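Local coordinates for protein proline dehydrogenase (Deinococcus radiodurans, PDB 4H6Q) that catalyses the FAD-dependent oxidation of L-proline to delta-1-pyrroline-5-carboxylate, the first step of proline breakdown to glutamate, passing the electrons to a quinone, at residues 176-179 / 180-184; 241-244 / 245-249. One frame throughout, in Å; residues are numbered along the deposited sequence. Where two conformers were deposited one is given.

Two helices of one beta8-alpha8 barrel end at these contacts. Contact 1 (176-179 / 180-184) closes helix 174-180, which follows strand 163-168, and leads toward strand 188-191; contact 2 (241-244 / 245-249) closes helix 234-246, between strands 227-230 and 254-259. They come in series along the chain, their centres about 22 Å apart and their nearest atoms about 11 Å apart, so they do not touch. Helix 206-222 is the common neighbour: Arg178 packs on it in contact 1, Phe243 in contact 2. Each is a point where the outer layer of helices turns back toward the parallel barrel that carries the flavin.

Contact 1: 176-179 / 180-184; sequences GDRA and SLDDL
Where helix 174-180 of the barrel gives way to a 3-10 turn, Arg178 of its last turn forms an i to i+4 salt bridge with Asp182. The guanidinium grips the carboxylate end-on with two nitrogens: NH1 of Arg178 lies 2.8 Å from OD1 of Asp182, and NH2 of Arg178 3.0 Å from OD2 of Asp182. The aspartate's two oxygens thus match the arginine's two NH groups. Both are met on their syn side, but guanidinium and carboxylate planes are turned 46° apart, so each bond is tilted out of both. The arginine reaches its partner because its chain bends at chi2 and chi3, curling the tip forward toward the C-terminal end; a long, flexible residue suits this place.

As the helix ends, Ser180 N still bonds to Gly176 O, whereas Leu181 N turns chiefly to Arg178 O and Asp182 N to Ala179 O, a tightening into three-residue spacing. Ser180 turns OG between its backbone N and carbonyl carbon (chi1 79°), from where its short hydroxyl donates to Asp177 O, three residues back, at 2.7 Å. A water joins this OG to Asp177 OD1, while Asp177 OD2 is salt-bridged to Arg173.

NH1 of Arg178 also bonds to His220 of helix 206-222, and a water links Asp182 OD1 to Arg178 O. With its charge answered by Asp182, the buried guanidinium probably pays less for leaving solvent and can tie two helices together.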
ATOM      1  N   GLY A 176      17.580  -8.094  -4.881  1.00 14.90           N
ATOM      2  CA  GLY A 176      18.304  -7.448  -5.961  1.00 16.10           C
ATOM      3  C   GLY A 176      17.578  -6.185  -6.433  1.00 14.62           C
ATOM      4  O   GLY A 176      18.221  -5.141  -6.704  1.00 16.91           O
ATOM      5  N   ASP A 177      16.245  -6.244  -6.501  1.00 13.96           N
ATOM      6  CA  ASP A 177      15.473  -5.059  -6.885  1.00 13.68           C
ATOM      7  C   ASP A 177      15.704  -3.927  -5.869  1.00 13.56           C
ATOM      8  O   ASP A 177      15.889  -2.771  -6.255  1.00 15.17           O
ATOM      9  CB  ASP A 177      13.975  -5.358  -6.900  1.00 13.80           C
ATOM     10  CG  ASP A 177      13.557  -6.246  -8.059  1.00 15.60           C
ATOM     11  OD1 ASP A 177      14.192  -6.207  -9.143  1.00 16.65           O
ATOM     12  OD2 ASP A 177      12.551  -6.951  -7.890  1.00 14.95           O
ATOM     13  N   ARG A 178      15.733  -4.266  -4.576  1.00 13.47           N
ATOM     14  CA  ARG A 178      15.880  -3.247  -3.563  1.00 12.71           C
ATOM     15  C   ARG A 178      17.234  -2.556  -3.700  1.00 13.52           C
ATOM     16  O   ARG A 178      17.336  -1.325  -3.677  1.00 13.91           O
ATOM     17  CB  ARG A 178      15.739  -3.855  -2.168  1.00 13.63           C
ATOM     18  CG  ARG A 178      15.539  -2.767  -1.077  1.00 13.03           C
ATOM     19  CD  ARG A 178      16.195  -3.182   0.311  1.00 14.51           C
ATOM     20  NE  ARG A 178      17.658  -3.223   0.092  1.00 14.56           N
ATOM     21  CZ  ARG A 178      18.448  -2.168  -0.066  1.00 15.62           C
ATOM     22  NH1 ARG A 178      17.971  -0.926   0.110  1.00 15.20           N
ATOM     23  NH2 ARG A 178      19.725  -2.364  -0.394  1.00 17.81           N
ATOM     24  N   ALA A 179      18.268  -3.361  -3.874  1.00 14.04           N
ATOM     25  CA  ALA A 179      19.594  -2.791  -4.074  1.00 15.47           C
ATOM     26  C   ALA A 179      19.675  -1.938  -5.332  1.00 15.18           C
ATOM     27  O   ALA A 179      20.356  -0.896  -5.320  1.00 17.17           O
ATOM     28  CB  ALA A 179      20.652  -3.928  -4.128  1.00 17.88           C
ATOM     29  N   SER A 180      18.969  -2.338  -6.400  1.00 15.84           N
ATOM     30  CA  SER A 180      19.032  -1.602  -7.664  1.00 16.34           C
ATOM     31  C   SER A 180      18.422  -0.217  -7.552  1.00 16.44           C
ATOM     32  O   SER A 180      18.717   0.675  -8.352  1.00 16.51           O
ATOM     33  CB  SER A 180      18.333  -2.376  -8.794  1.00 16.29           C
ATOM     34  OG  SER A 180      16.897  -2.222  -8.697  1.00 19.42           O
ATOM     35  N   LEU A 181      17.605  -0.009  -6.524  1.00 14.89           N
ATOM     36  CA  LEU A 181      16.874   1.235  -6.347  1.00 15.17           C
ATOM     37  C   LEU A 181      17.575   2.216  -5.404  1.00 14.86           C
ATOM     38  O   LEU A 181      17.084   3.352  -5.223  1.00 15.07           O
ATOM     39  CB  LEU A 181      15.439   0.962  -5.843  1.00 14.95           C
ATOM     40  CG  LEU A 181      14.537   0.244  -6.867  1.00 14.42           C
ATOM     41  CD1 LEU A 181      13.307  -0.270  -6.152  1.00 15.73           C
ATOM     42  CD2 LEU A 181      14.146   1.182  -8.003  1.00 16.11           C
ATOM     43  N   ASP A 182      18.701   1.813  -4.802  1.00 15.30           N
ATOM     44  CA  ASP A 182      19.291   2.625  -3.727  1.00 16.42           C
ATOM     45  C   ASP A 182      19.690   4.042  -4.138  1.00 16.98           C
ATOM     46  O   ASP A 182      19.686   4.956  -3.300  1.00 18.13           O
ATOM     47  CB  ASP A 182      20.502   1.941  -3.074  1.00 17.75           C
ATOM     48  CG  ASP A 182      20.124   1.021  -1.910  1.00 18.25           C
ATOM     49  OD1 ASP A 182      19.085   1.231  -1.272  1.00 17.83           O
ATOM     50  OD2 ASP A 182      20.908   0.096  -1.581  1.00 20.69           O
ATOM     51  N   ASP A 183      20.014   4.249  -5.410  1.00 16.78           N
ATOM     52  CA  ASP A 183      20.416   5.581  -5.873  1.00 17.22           C
ATOM     53  C   ASP A 183      19.267   6.577  -5.795  1.00 16.59           C
ATOM     54  O   ASP A 183      19.488   7.799  -5.736  1.00 20.19           O
ATOM     55  CB  ASP A 183      20.955   5.530  -7.320  1.00 17.88           C
ATOM     56  CG  ASP A 183      19.932   4.935  -8.281  1.00 18.50           C
ATOM     57  OD1 ASP A 183      19.553   3.746  -8.122  1.00 18.38           O
ATOM     58  OD2 ASP A 183      19.477   5.658  -9.180  1.00 19.40           O
ATOM     59  N   LEU A 184      18.039   6.064  -5.757  1.00 16.09           N
ATOM     60  CA  LEU A 184      16.879   6.923  -5.683  1.00 14.35           C
ATOM     61  C   LEU A 184      16.530   7.309  -4.234  1.00 15.00           C
ATOM     62  O   LEU A 184      15.611   8.115  -4.019  1.00 15.43           O
ATOM     63  CB  LEU A 184      15.630   6.186  -6.272  1.00 14.54           C
ATOM     64  CG  LEU A 184      15.777   5.844  -7.761  1.00 15.33           C
ATOM     65  CD1 LEU A 184      14.544   5.039  -8.172  1.00 16.96           C
ATOM     66  CD2 LEU A 184      15.906   7.052  -8.652  1.00 17.34           C
TER
HETATM   67  O   HOH W   1      15.229  -4.004 -10.561  1.00 32.46           O
HETATM   68  O   HOH W   2      16.477   1.013  -2.401  1.00 15.02           O
HETATM   69  O   HOH W   3      22.849  -1.000  -3.060  1.00 35.14           O

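Contact 2: 241-244 / 245-249; sequences KRFV and LAHGI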
ATOM      1  N   LYS A 241      11.784  -4.023  16.092  1.00 11.31           N
ATOM      2  CA  LYS A 241      12.012  -3.145  17.240  0.57 11.20           C
ATOM      3  C   LYS A 241      13.418  -3.365  17.776  1.00 11.76           C
ATOM      4  O   LYS A 241      14.149  -2.401  18.111  1.00 12.14           O
ATOM      5  CB  LYS A 241      11.017  -3.393  18.384  0.57 12.59           C
ATOM      6  CG  LYS A 241       9.569  -3.126  18.064  0.57 14.45           C
ATOM      7  CD  LYS A 241       8.758  -3.184  19.337  0.57 15.92           C
ATOM      8  CE  LYS A 241       7.312  -3.190  19.021  0.57 16.25           C
ATOM      9  NZ  LYS A 241       6.398  -3.268  20.202  0.57 17.02           N
ATOM     10  N   ARG A 242      13.821  -4.625  17.879  1.00 11.98           N
ATOM     11  CA  ARG A 242      15.138  -4.967  18.371  1.00 12.08           C
ATOM     12  C   ARG A 242      16.236  -4.421  17.445  1.00 12.47           C
ATOM     13  O   ARG A 242      17.208  -3.812  17.913  1.00 12.81           O
ATOM     14  CB  ARG A 242      15.192  -6.491  18.388  1.00 13.70           C
ATOM     15  CG  ARG A 242      16.499  -7.105  18.863  1.00 14.26           C
ATOM     16  CD  ARG A 242      17.620  -7.155  17.814  1.00 16.00           C
ATOM     17  NE  ARG A 242      17.214  -7.845  16.576  1.00 14.54           N
ATOM     18  CZ  ARG A 242      17.963  -7.901  15.480  1.00 14.48           C
ATOM     19  NH1 ARG A 242      19.139  -7.288  15.471  1.00 15.17           N
ATOM     20  NH2 ARG A 242      17.524  -8.508  14.383  1.00 16.42           N
ATOM     21  N   PHE A 243      16.080  -4.611  16.138  1.00 11.75           N
ATOM     22  CA  PHE A 243      17.067  -4.158  15.155  1.00 12.24           C
ATOM     23  C   PHE A 243      17.236  -2.646  15.218  1.00 11.83           C
ATOM     24  O   PHE A 243      18.376  -2.134  15.252  1.00 11.93           O
ATOM     25  CB  PHE A 243      16.616  -4.582  13.773  1.00 10.78           C
ATOM     26  CG  PHE A 243      17.575  -4.188  12.671  1.00 11.89           C
ATOM     27  CD1 PHE A 243      18.563  -5.071  12.239  1.00 13.24           C
ATOM     28  CD2 PHE A 243      17.477  -2.919  12.073  1.00 13.62           C
ATOM     29  CE1 PHE A 243      19.452  -4.730  11.223  1.00 14.06           C
ATOM     30  CE2 PHE A 243      18.356  -2.568  11.028  1.00 14.19           C
ATOM     31  CZ  PHE A 243      19.354  -3.488  10.607  1.00 16.24           C
ATOM     32  N   VAL A 244      16.123  -1.932  15.273  1.00 11.32           N
ATOM     33  CA  VAL A 244      16.187  -0.466  15.328  1.00 11.98           C
ATOM     34  C   VAL A 244      16.912   0.013  16.580  1.00 13.08           C
ATOM     35  O   VAL A 244      17.751   0.937  16.517  1.00 12.85           O
ATOM     36  CB  VAL A 244      14.735   0.091  15.241  1.00 14.71           C
ATOM     37  CG1 VAL A 244      14.586   1.498  15.711  1.00 16.56           C
ATOM     38  CG2 VAL A 244      14.218  -0.076  13.778  1.00 14.41           C
ATOM     39  N   LEU A 245      16.643  -0.637  17.711  1.00 11.36           N
ATOM     40  CA  LEU A 245      17.333  -0.280  18.948  1.00 12.30           C
ATOM     41  C   LEU A 245      18.837  -0.544  18.833  1.00 13.77           C
ATOM     42  O   LEU A 245      19.675   0.337  19.135  1.00 14.28           O
ATOM     43  CB  LEU A 245      16.717  -1.089  20.099  1.00 12.48           C
ATOM     44  CG  LEU A 245      17.373  -0.914  21.487  1.00 14.40           C
ATOM     45  CD1 LEU A 245      17.411   0.567  21.966  1.00 16.69           C
ATOM     46  CD2 LEU A 245      16.649  -1.788  22.485  1.00 14.93           C
ATOM     47  N   ALA A 246      19.211  -1.724  18.344  1.00 12.72           N
ATOM     48  CA  ALA A 246      20.631  -2.085  18.272  1.00 13.38           C
ATOM     49  C   ALA A 246      21.409  -1.192  17.315  1.00 14.37           C
ATOM     50  O   ALA A 246      22.610  -0.985  17.503  1.00 15.96           O
ATOM     51  CB  ALA A 246      20.785  -3.515  17.824  1.00 13.58           C
ATOM     52  N   HIS A 247      20.745  -0.703  16.264  1.00 14.29           N
ATOM     53  CA  HIS A 247      21.418   0.134  15.260  1.00 13.80           C
ATOM     54  C   HIS A 247      21.262   1.642  15.466  1.00 15.42           C
ATOM     55  O   HIS A 247      21.703   2.420  14.631  1.00 17.58           O
ATOM     56  CB  HIS A 247      20.958  -0.267  13.863  1.00 14.08           C
ATOM     57  CG  HIS A 247      21.421  -1.643  13.493  1.00 15.23           C
ATOM     58  ND1 HIS A 247      22.558  -1.880  12.756  1.00 20.03           N
ATOM     59  CD2 HIS A 247      20.925  -2.861  13.824  1.00 15.64           C
ATOM     60  CE1 HIS A 247      22.735  -3.188  12.626  1.00 19.60           C
ATOM     61  NE2 HIS A 247      21.769  -3.808  13.281  1.00 20.29           N
ATOM     62  N   GLY A 248      20.667   2.057  16.590  1.00 15.09           N
ATOM     63  CA  GLY A 248      20.511   3.489  16.872  1.00 16.01           C
ATOM     64  C   GLY A 248      19.643   4.234  15.876  1.00 16.28           C
ATOM     65  O   GLY A 248      19.825   5.440  15.642  1.00 18.80           O
ATOM     66  N   ILE A 249      18.667   3.544  15.279  1.00 13.06           N
ATOM     67  CA  ILE A 249      17.811   4.153  14.274  1.00 14.16           C
ATOM     68  C   ILE A 249      16.662   4.917  14.930  1.00 12.38           C
ATOM     69  O   ILE A 249      16.013   4.415  15.850  1.00 14.45           O
ATOM     70  CB  ILE A 249      17.340   3.069  13.307  1.00 14.65           C
ATOM     71  CG1 ILE A 249      18.550   2.592  12.484  1.00 16.23           C
ATOM     72  CG2 ILE A 249      16.208   3.579  12.370  1.00 13.98           C
ATOM     73  CD1 ILE A 249      18.275   1.367  11.673  1.00 18.09           C
TER
HETATM   74  O   HOH W   4      21.668  -6.900  13.605  1.00 30.20           O
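Phe243 and His247 stack on each other where helix 234-246, the helix of a beta-alpha-beta unit, ends in a Schellman motif. Gly248 is its C-prime residue: with positive phi, a conformation easiest for a residue lacking a side chain, it turns the chain so that Ile249 N reaches back to Val244 O at 3.0 Å and Gly248 N bonds to Leu245 O. Ile249, the residue after the C-prime glycine, packs on Val244, the hydrophobic contact that commonly accompanies a Schellman motif. Its CB lies 4.0 Å from CG1 of Val244, and its CD1 meets CE2 of Phe243 obliquely.

The tight part is this apolar corner of Val244, Ile249 and Phe243. Phe243, its CG swung opposite the backbone N (chi1 -179°), lays its ring toward Leu221 of helix 206-222 and stacks with Phe218. At the border with solvent, the exposed His247 covers a face of the same ring in an offset stack, centroids 3.9 Å apart and planes at 24°, with CD2 over the middle of the phenyl. Were Phe243 replaced by an alanine, the imidazole would probably lose its stacking partner and be freer to turn, and a gap would open beside Ile249 and helix 206-222.

The outer side is looser. Arg242 spreads its guanidinium over Phe243 CB while its NH2 is salt-bridged to Asp239. Here a water joins two polar side chains: it accepts from Arg242 NH1 and, lying in the plane of the imidazole at its edge, sits 3.1 Å from His247 NE2.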